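Local coordinates for pumilio homolog 23 (PDB 5WZJ), which binds RNA sequence-specifically through a curved array of pumilio repeats, recognises 18S rRNA, and probably regulates translation and mRNA stability, at residues S360-Q371 against M428-F439; R395-L403 against P446-M454. All coordinates share one frame; numbering follows the deposited sequence.

Overall arrangement
Following the chain from the N terminus, the first of the four segments is met on helix 360-373; helix 377-388 comes next, then 395-403. Contact 1 closes a loop of 56 residues when helix 427-436 comes back to lie side by side with helix 360-373. Contact 2 closes the second, shorter loop when helix 445-453, the next helix along, packs across helix 398-403. Because the four segments alternate in the chain, the two loops cross instead of nesting. The contacts are neighbours, their centres about 15 Å apart, and share a core in which Leu-433 touches Leu-399 and Leu-403 while Ile-436 meets Tyr-447. Contact 1 borders the bound RNA; contact 2 lies farther from it.

Contact 1 of 2, residues S360-Q371 against M428-F439; sequences SGVVASLIAVSQ and MGCLILQGIFKF. With nucleotides of chain B.
Gln-371 reaches across from helix 360-371 to the end of helix 428-436 and the turn after it. Its CG stands anti to the backbone N (chi1 -165°), which carries the extended chain across Phe-439 at a slant. CB lies 3.9 Å from Phe-439 CE1, CD packs on Lys-438 CB, and OE1 rests 3.3 Å from that same Lys-438 CB. At the tip, NE2 sits over the centre of the Phe-439 ring, with the amide almost perpendicular to it, and donates to Gly-435 O (3.0 Å, N-H...O angle 150°). Lys-438 N reaches that carbonyl from the opposite face, so two donors grip it. At the edge of the ring, Ile-367 CG2 meets CE2 and Ser-370 OG comes 3.4 Å from CZ.

Toward the N-terminal ends of the two helices, Ala-364 CB presses closely on Ile-432 CG1 (3.5 Å) and also touches Met-428 SD. The two helix axes run nearly parallel, 10° apart. Met-428 CE packs against U5 of chain B, Gly-361 N donates to O4 of U6 of chain B (2.7 Å), and Gln-434 NE2 donates to N1 of A3 of chain B (3.0 Å). Nearly parallel neighbouring helices that meet bound nucleotides are characteristic of the concave, RNA-binding face of a pumilio repeat array.

Contact 2 of 2, residues R395-L403 against P446-M454; sequences RISILPRLL and PYITSLTSM
Helix 398-403 and helix 446-453 cross almost at right angles, -84°, with their axes 8.8 Å apart at closest approach. The backbones come together where Ile-396, in the 3-10 turn that precedes helix 398-403, faces Ser-450, and again where Leu-399 comes nearest Leu-451.

The direct hydrogen bonds of the contact both run through Ser-450 OG. With OG anti to its own N (chi1 177°), the hydroxyl points into the first turn of the opposing helix. It donates to Ile-396 O (2.7 Å), approaching from above the carbonyl plane, and accepts from Leu-399 N (3.0 Å) along a fairly straight N-H...O line of 163°. Ser-450 CB is pressed tightly against Ile-398 CG2, 3.4 Å away. A water nearby bridges the two backbones, donating to both Arg-395 O and Pro-446 O.

Around this point the packing is apolar. Leu-399 lies obliquely across Leu-451, with CG 3.8 Å from Leu-451 CB; its CD2 touches Tyr-447 O and its CB meets Met-454 SD. The Tyr-447 ring takes Leu-402 CD1 at its edge, near CE2, while Ile-398 CG1 also packs on CE2 (3.8 Å). Beyond the ring, Tyr-447 OH bonds to Cys-381 O. Ile-396 CD1 reaches Thr-449 CG2 at the outer margin, and Arg-395 runs alongside Pro-446 with its NH1 salt-bridged to Glu-382.

In chemical terms, one buried hydroxyl both gives and takes a hydrogen bond at the start of helix 398-403. It supplies a partner to Leu-399 N, an early amide of that helix, from the side chain of another helix, whereas Ser-397 at the N-cap position makes no capping bond. The polar link thus ties the two segments together close to where they cross, and the surrounding leucine, isoleucine, tyrosine and methionine contacts fill in the rest of the interface.

Contact 1 of 2, residues S360-Q371 against M428-F439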
# COMPACT_ATOMS: atom_id res chain seq x y z
N SER A 360 -15.68 -1.24 8.16
CA SER A 360 -15.11 -2.49 8.66
C SER A 360 -13.58 -2.44 8.80
O SER A 360 -13.02 -3.24 9.55
CB SER A 360 -15.51 -3.65 7.73
OG SER A 360 -15.13 -3.41 6.39
N GLY A 361 -12.89 -1.54 8.11
CA GLY A 361 -11.46 -1.42 8.30
C GLY A 361 -11.08 -0.98 9.70
O GLY A 361 -10.02 -1.35 10.21
N VAL A 362 -11.93 -0.18 10.34
CA VAL A 362 -11.68 0.18 11.74
C VAL A 362 -11.73 -1.06 12.61
O VAL A 362 -10.86 -1.28 13.46
CB VAL A 362 -12.69 1.24 12.22
CG1 VAL A 362 -12.46 1.57 13.70
CG2 VAL A 362 -12.62 2.50 11.36
N VAL A 363 -12.76 -1.89 12.41
CA VAL A 363 -12.89 -3.13 13.17
C VAL A 363 -11.69 -4.04 12.91
O VAL A 363 -11.08 -4.57 13.84
CB VAL A 363 -14.22 -3.83 12.81
CG1 VAL A 363 -14.32 -5.17 13.53
CG2 VAL A 363 -15.39 -2.95 13.19
N ALA A 364 -11.34 -4.22 11.63
CA ALA A 364 -10.18 -5.04 11.28
C ALA A 364 -8.91 -4.54 11.96
O ALA A 364 -8.10 -5.34 12.44
CB ALA A 364 -9.99 -5.03 9.76
N SER A 365 -8.71 -3.23 12.00
CA SER A 365 -7.49 -2.71 12.61
C SER A 365 -7.45 -3.01 14.10
O SER A 365 -6.40 -3.38 14.64
CB SER A 365 -7.37 -1.20 12.37
OG SER A 365 -7.28 -0.92 10.98
N LEU A 366 -8.58 -2.84 14.79
CA LEU A 366 -8.59 -3.07 16.24
C LEU A 366 -8.34 -4.54 16.56
O LEU A 366 -7.54 -4.87 17.45
CB LEU A 366 -9.91 -2.59 16.84
CG LEU A 366 -9.93 -2.52 18.36
CD1 LEU A 366 -8.88 -1.54 18.88
CD2 LEU A 366 -11.33 -2.14 18.88
N ILE A 367 -8.98 -5.43 15.82
CA ILE A 367 -8.77 -6.86 16.03
C ILE A 367 -7.31 -7.23 15.78
O ILE A 367 -6.70 -7.98 16.55
CB ILE A 367 -9.73 -7.67 15.13
CG1 ILE A 367 -11.18 -7.43 15.57
CG2 ILE A 367 -9.37 -9.15 15.19
CD1 ILE A 367 -12.20 -8.03 14.65
N ALA A 368 -6.72 -6.69 14.71
CA ALA A 368 -5.35 -7.05 14.37
C ALA A 368 -4.36 -6.58 15.43
O ALA A 368 -3.39 -7.28 15.74
CB ALA A 368 -4.97 -6.48 13.00
N VAL A 369 -4.58 -5.38 15.98
CA VAL A 369 -3.63 -4.86 16.95
C VAL A 369 -3.80 -5.52 18.32
O VAL A 369 -2.83 -5.56 19.09
CB VAL A 369 -3.73 -3.33 17.06
CG1 VAL A 369 -4.87 -2.93 17.99
CG2 VAL A 369 -2.41 -2.75 17.54
N SER A 370 -4.99 -6.04 18.65
CA SER A 370 -5.10 -6.85 19.86
C SER A 370 -4.15 -8.03 19.80
O SER A 370 -3.47 -8.36 20.79
CB SER A 370 -6.54 -7.34 20.06
OG SER A 370 -6.75 -8.58 19.42
N GLN A 371 -4.05 -8.65 18.63
CA GLN A 371 -3.14 -9.77 18.42
C GLN A 371 -1.69 -9.35 18.62
O GLN A 371 -0.92 -10.08 19.26
CB GLN A 371 -3.37 -10.30 17.01
CG GLN A 371 -2.81 -11.64 16.71
CD GLN A 371 -3.22 -12.07 15.33
OE1 GLN A 371 -2.42 -12.07 14.40
NE2 GLN A 371 -4.50 -12.39 15.18
N MET A 428 -12.60 -6.84 2.85
CA MET A 428 -12.21 -6.55 4.22
C MET A 428 -12.74 -7.61 5.18
O MET A 428 -12.06 -7.98 6.15
CB MET A 428 -12.69 -5.16 4.63
CG MET A 428 -12.22 -4.73 6.01
SD MET A 428 -10.42 -4.66 6.17
CE MET A 428 -10.07 -3.20 5.20
N GLY A 429 -13.94 -8.14 4.92
CA GLY A 429 -14.43 -9.24 5.73
C GLY A 429 -13.51 -10.44 5.67
O GLY A 429 -13.21 -11.06 6.69
N CYS A 430 -12.99 -10.75 4.48
CA CYS A 430 -12.06 -11.86 4.35
C CYS A 430 -10.70 -11.54 4.98
O CYS A 430 -10.05 -12.45 5.52
CB CYS A 430 -11.90 -12.25 2.88
SG CYS A 430 -13.38 -13.04 2.20
N LEU A 431 -10.27 -10.28 4.97
CA LEU A 431 -9.05 -9.91 5.68
C LEU A 431 -9.23 -10.02 7.19
O LEU A 431 -8.32 -10.47 7.89
CB LEU A 431 -8.59 -8.50 5.29
CG LEU A 431 -8.04 -8.32 3.87
CD1 LEU A 431 -7.99 -6.83 3.49
CD2 LEU A 431 -6.66 -8.96 3.72
N ILE A 432 -10.38 -9.58 7.71
CA ILE A 432 -10.69 -9.78 9.13
C ILE A 432 -10.55 -11.26 9.49
O ILE A 432 -9.89 -11.63 10.47
CB ILE A 432 -12.09 -9.25 9.45
CG1 ILE A 432 -12.13 -7.73 9.33
CG2 ILE A 432 -12.53 -9.67 10.86
CD1 ILE A 432 -13.51 -7.14 9.46
N LEU A 433 -11.13 -12.13 8.66
CA LEU A 433 -11.11 -13.57 8.91
C LEU A 433 -9.70 -14.12 8.85
O LEU A 433 -9.34 -15.01 9.64
CB LEU A 433 -12.02 -14.27 7.90
CG LEU A 433 -13.53 -14.07 8.13
CD1 LEU A 433 -14.33 -14.49 6.90
CD2 LEU A 433 -13.98 -14.88 9.35
N GLN A 434 -8.88 -13.62 7.92
CA GLN A 434 -7.48 -14.02 7.88
C GLN A 434 -6.78 -13.67 9.18
O GLN A 434 -5.97 -14.45 9.69
CB GLN A 434 -6.77 -13.34 6.69
CG GLN A 434 -7.23 -13.90 5.34
CD GLN A 434 -6.83 -13.02 4.19
OE1 GLN A 434 -5.64 -12.84 3.92
NE2 GLN A 434 -7.81 -12.47 3.50
N GLY A 435 -7.09 -12.50 9.74
CA GLY A 435 -6.52 -12.13 11.03
C GLY A 435 -7.09 -12.97 12.17
O GLY A 435 -6.36 -13.35 13.09
N ILE A 436 -8.40 -13.25 12.12
CA ILE A 436 -9.04 -14.10 13.14
C ILE A 436 -8.29 -15.42 13.27
O ILE A 436 -7.98 -15.87 14.39
CB ILE A 436 -10.52 -14.33 12.78
CG1 ILE A 436 -11.34 -13.06 13.06
CG2 ILE A 436 -11.11 -15.55 13.52
CD1 ILE A 436 -11.56 -12.81 14.54
N PHE A 437 -7.95 -16.04 12.15
CA PHE A 437 -7.38 -17.38 12.23
C PHE A 437 -5.91 -17.37 12.63
O PHE A 437 -5.30 -18.44 12.71
CB PHE A 437 -7.61 -18.14 10.92
CG PHE A 437 -9.04 -18.62 10.78
CD1 PHE A 437 -9.55 -19.52 11.71
CD2 PHE A 437 -9.88 -18.12 9.80
CE1 PHE A 437 -10.88 -19.94 11.65
CE2 PHE A 437 -11.22 -18.54 9.72
CZ PHE A 437 -11.71 -19.45 10.64
N LYS A 438 -5.35 -16.21 12.93
CA LYS A 438 -4.03 -16.15 13.54
C LYS A 438 -4.08 -16.13 15.07
O LYS A 438 -3.05 -16.34 15.70
CB LYS A 438 -3.25 -14.95 12.99
CG LYS A 438 -2.78 -15.18 11.55
CD LYS A 438 -2.24 -13.91 10.92
CE LYS A 438 -1.04 -13.38 11.67
NZ LYS A 438 -0.72 -11.98 11.27
N PHE A 439 -5.26 -15.90 15.67
CA PHE A 439 -5.38 -16.03 17.12
C PHE A 439 -5.20 -17.49 17.55
O PHE A 439 -5.41 -18.43 16.77
CB PHE A 439 -6.75 -15.54 17.60
CG PHE A 439 -6.94 -14.04 17.56
CD1 PHE A 439 -6.44 -13.23 18.57
CD2 PHE A 439 -7.63 -13.44 16.51
CE1 PHE A 439 -6.62 -11.85 18.54
CE2 PHE A 439 -7.82 -12.06 16.48
CZ PHE A 439 -7.32 -11.27 17.49
P A B 3 -3.85 -10.38 -7.16
OP1 A B 3 -3.87 -9.52 -8.38
OP2 A B 3 -2.80 -10.20 -6.13
O5' A B 3 -5.28 -10.23 -6.47
C5' A B 3 -6.48 -10.46 -7.20
C4' A B 3 -7.69 -10.35 -6.31
O4' A B 3 -7.68 -11.42 -5.33
C3' A B 3 -7.80 -9.08 -5.48
O3' A B 3 -8.36 -8.00 -6.20
C2' A B 3 -8.66 -9.52 -4.29
O2' A B 3 -10.04 -9.53 -4.61
C1' A B 3 -8.21 -10.97 -4.11
N9 A B 3 -7.18 -11.13 -3.06
C8 A B 3 -5.85 -11.46 -3.23
N7 A B 3 -5.19 -11.56 -2.10
C5 A B 3 -6.16 -11.28 -1.12
C6 A B 3 -6.13 -11.22 0.28
N6 A B 3 -5.02 -11.44 1.00
N1 A B 3 -7.28 -10.93 0.94
C2 A B 3 -8.39 -10.70 0.24
N3 A B 3 -8.55 -10.73 -1.08
C4 A B 3 -7.39 -11.02 -1.71
P U B 6 -14.68 -0.89 0.27
OP1 U B 6 -15.75 -1.46 1.14
OP2 U B 6 -14.40 -1.49 -1.05
O5' U B 6 -14.97 0.66 0.02
C5' U B 6 -16.29 1.19 -0.08
C4' U B 6 -16.33 2.60 0.45
O4' U B 6 -16.26 2.55 1.90
C3' U B 6 -15.16 3.48 -0.01
O3' U B 6 -15.61 4.83 -0.20
C2' U B 6 -14.19 3.42 1.17
O2' U B 6 -13.34 4.54 1.29
C1' U B 6 -15.15 3.32 2.36
N1 U B 6 -14.60 2.65 3.55
C2 U B 6 -14.35 3.43 4.67
O2 U B 6 -14.54 4.64 4.70
N3 U B 6 -13.85 2.74 5.76
C4 U B 6 -13.61 1.38 5.84
O4 U B 6 -13.17 0.90 6.89
C5 U B 6 -13.90 0.65 4.64
C6 U B 6 -14.37 1.29 3.56
P U B 5 -8.72 -1.96 -1.87
OP1 U B 5 -9.70 -2.25 -2.94
OP2 U B 5 -7.77 -0.82 -1.96
O5' U B 5 -9.51 -1.80 -0.49
C5' U B 5 -10.46 -2.78 -0.09
C4' U B 5 -11.41 -2.23 0.94
O4' U B 5 -10.69 -1.99 2.18
C3' U B 5 -12.07 -0.91 0.56
O3' U B 5 -13.35 -0.86 1.16
C2' U B 5 -11.16 0.12 1.24
O2' U B 5 -11.77 1.36 1.50
C1' U B 5 -10.79 -0.62 2.53
N1 U B 5 -9.51 -0.21 3.11
C2 U B 5 -9.52 0.17 4.44
O2 U B 5 -10.54 0.21 5.10
N3 U B 5 -8.30 0.52 4.97
C4 U B 5 -7.10 0.52 4.31
O4 U B 5 -6.09 0.86 4.93
C5 U B 5 -7.15 0.10 2.94
C6 U B 5 -8.33 -0.26 2.40

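Contact 2 of 2, residues R395-L403 against P446-M454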
# COMPACT_ATOMS: atom_id res chain seq x y z
N ARG A 395 -25.25 -17.44 15.56
CA ARG A 395 -23.79 -17.46 15.67
C ARG A 395 -23.14 -18.51 14.77
O ARG A 395 -21.97 -18.34 14.38
CB ARG A 395 -23.37 -17.68 17.12
CG ARG A 395 -23.64 -16.48 18.02
CD ARG A 395 -23.49 -16.83 19.49
NE ARG A 395 -22.11 -17.05 19.88
CZ ARG A 395 -21.30 -16.08 20.32
NH1 ARG A 395 -20.06 -16.38 20.69
NH2 ARG A 395 -21.73 -14.82 20.38
N ILE A 396 -23.85 -19.59 14.43
CA ILE A 396 -23.29 -20.59 13.53
C ILE A 396 -23.01 -20.00 12.14
O ILE A 396 -22.23 -20.56 11.37
CB ILE A 396 -24.23 -21.82 13.45
CG1 ILE A 396 -23.57 -22.99 12.71
CG2 ILE A 396 -25.53 -21.44 12.76
CD1 ILE A 396 -22.41 -23.63 13.47
N SER A 397 -23.62 -18.86 11.83
CA SER A 397 -23.47 -18.24 10.52
C SER A 397 -22.43 -17.13 10.50
O SER A 397 -22.41 -16.32 9.57
CB SER A 397 -24.83 -17.69 10.05
OG SER A 397 -25.71 -18.77 9.78
N ILE A 398 -21.55 -17.06 11.50
CA ILE A 398 -20.60 -15.95 11.55
C ILE A 398 -19.71 -15.95 10.30
O ILE A 398 -19.44 -14.90 9.72
CB ILE A 398 -19.80 -15.98 12.86
CG1 ILE A 398 -18.79 -14.83 12.90
CG2 ILE A 398 -19.09 -17.29 13.03
CD1 ILE A 398 -19.44 -13.46 12.86
N LEU A 399 -19.28 -17.14 9.85
CA LEU A 399 -18.40 -17.17 8.68
C LEU A 399 -19.11 -16.71 7.42
O LEU A 399 -18.60 -15.77 6.76
CB LEU A 399 -17.78 -18.57 8.52
CG LEU A 399 -16.26 -18.65 8.61
CD1 LEU A 399 -15.58 -17.73 7.58
CD2 LEU A 399 -15.79 -18.31 10.03
N PRO A 400 -20.25 -17.26 7.00
CA PRO A 400 -20.92 -16.75 5.80
C PRO A 400 -21.19 -15.26 5.84
O PRO A 400 -21.04 -14.57 4.82
CB PRO A 400 -22.23 -17.55 5.74
CG PRO A 400 -21.96 -18.80 6.48
CD PRO A 400 -20.99 -18.41 7.58
N ARG A 401 -21.60 -14.73 6.99
CA ARG A 401 -21.93 -13.32 7.05
C ARG A 401 -20.70 -12.44 6.90
O ARG A 401 -20.78 -11.37 6.29
CB ARG A 401 -22.67 -13.01 8.36
CG ARG A 401 -24.04 -13.69 8.44
CD ARG A 401 -24.71 -13.45 9.77
NE ARG A 401 -26.01 -14.12 9.82
CZ ARG A 401 -26.92 -13.91 10.77
NH1 ARG A 401 -26.68 -13.04 11.75
NH2 ARG A 401 -28.08 -14.56 10.73
N LEU A 402 -19.55 -12.88 7.41
CA LEU A 402 -18.34 -12.07 7.23
C LEU A 402 -17.77 -12.21 5.83
O LEU A 402 -17.27 -11.23 5.26
CB LEU A 402 -17.29 -12.46 8.27
CG LEU A 402 -17.48 -11.85 9.67
CD1 LEU A 402 -16.58 -12.54 10.67
CD2 LEU A 402 -17.21 -10.35 9.66
N LEU A 403 -17.84 -13.41 5.25
CA LEU A 403 -17.43 -13.58 3.85
C LEU A 403 -18.20 -12.66 2.91
O LEU A 403 -17.65 -12.21 1.90
CB LEU A 403 -17.62 -15.03 3.41
CG LEU A 403 -16.71 -16.07 4.08
CD1 LEU A 403 -17.22 -17.47 3.70
CD2 LEU A 403 -15.24 -15.85 3.65
N PRO A 446 -15.93 -20.09 18.08
CA PRO A 446 -17.08 -19.88 17.20
C PRO A 446 -16.71 -19.80 15.72
O PRO A 446 -17.49 -20.24 14.87
CB PRO A 446 -17.68 -18.56 17.69
CG PRO A 446 -17.15 -18.37 19.08
CD PRO A 446 -15.81 -19.02 19.10
N TYR A 447 -15.53 -19.25 15.40
CA TYR A 447 -15.15 -19.13 13.99
C TYR A 447 -14.75 -20.48 13.42
O TYR A 447 -15.12 -20.81 12.28
CB TYR A 447 -14.00 -18.13 13.83
CG TYR A 447 -14.36 -16.74 14.29
CD1 TYR A 447 -14.26 -16.40 15.64
CD2 TYR A 447 -14.83 -15.78 13.39
CE1 TYR A 447 -14.58 -15.14 16.08
CE2 TYR A 447 -15.17 -14.50 13.84
CZ TYR A 447 -15.03 -14.19 15.19
OH TYR A 447 -15.35 -12.93 15.66
N ILE A 448 -13.99 -21.27 14.19
CA ILE A 448 -13.58 -22.60 13.73
C ILE A 448 -14.79 -23.49 13.53
O ILE A 448 -14.90 -24.21 12.53
CB ILE A 448 -12.59 -23.23 14.73
CG1 ILE A 448 -11.27 -22.46 14.75
CG2 ILE A 448 -12.34 -24.69 14.40
CD1 ILE A 448 -10.40 -22.76 15.97
N THR A 449 -15.73 -23.47 14.49
CA THR A 449 -16.93 -24.29 14.35
C THR A 449 -17.76 -23.85 13.15
O THR A 449 -18.21 -24.68 12.36
CB THR A 449 -17.75 -24.25 15.64
OG1 THR A 449 -17.10 -25.04 16.65
CG2 THR A 449 -19.16 -24.79 15.40
N SER A 450 -17.92 -22.53 12.98
CA SER A 450 -18.74 -22.03 11.88
C SER A 450 -18.12 -22.37 10.53
O SER A 450 -18.83 -22.79 9.61
CB SER A 450 -18.93 -20.52 12.02
OG SER A 450 -19.65 -19.97 10.92
N LEU A 451 -16.80 -22.20 10.40
CA LEU A 451 -16.15 -22.50 9.12
C LEU A 451 -16.21 -23.99 8.82
O LEU A 451 -16.54 -24.39 7.69
CB LEU A 451 -14.70 -22.03 9.12
CG LEU A 451 -13.92 -22.35 7.83
CD1 LEU A 451 -14.44 -21.54 6.64
CD2 LEU A 451 -12.42 -22.10 7.99
N THR A 452 -15.86 -24.84 9.79
CA THR A 452 -15.83 -26.28 9.51
C THR A 452 -17.22 -26.90 9.42
O THR A 452 -17.33 -28.03 8.93
CB THR A 452 -15.02 -27.05 10.55
OG1 THR A 452 -15.60 -26.87 11.85
CG2 THR A 452 -13.57 -26.58 10.56
N SER A 453 -18.26 -26.19 9.88
CA SER A 453 -19.64 -26.65 9.74
C SER A 453 -20.24 -26.34 8.38
O SER A 453 -21.26 -26.95 8.03
CB SER A 453 -20.55 -26.01 10.79
OG SER A 453 -20.23 -26.49 12.08
N MET A 454 -19.70 -25.38 7.64
CA MET A 454 -20.31 -24.98 6.38
C MET A 454 -20.41 -26.18 5.45
O MET A 454 -19.53 -27.04 5.42
CB MET A 454 -19.49 -23.86 5.71
CG MET A 454 -19.63 -22.49 6.37
SD MET A 454 -18.43 -21.30 5.73
CE MET A 454 -18.73 -21.40 3.97
O HOH W 1 -20.38 -20.12 15.55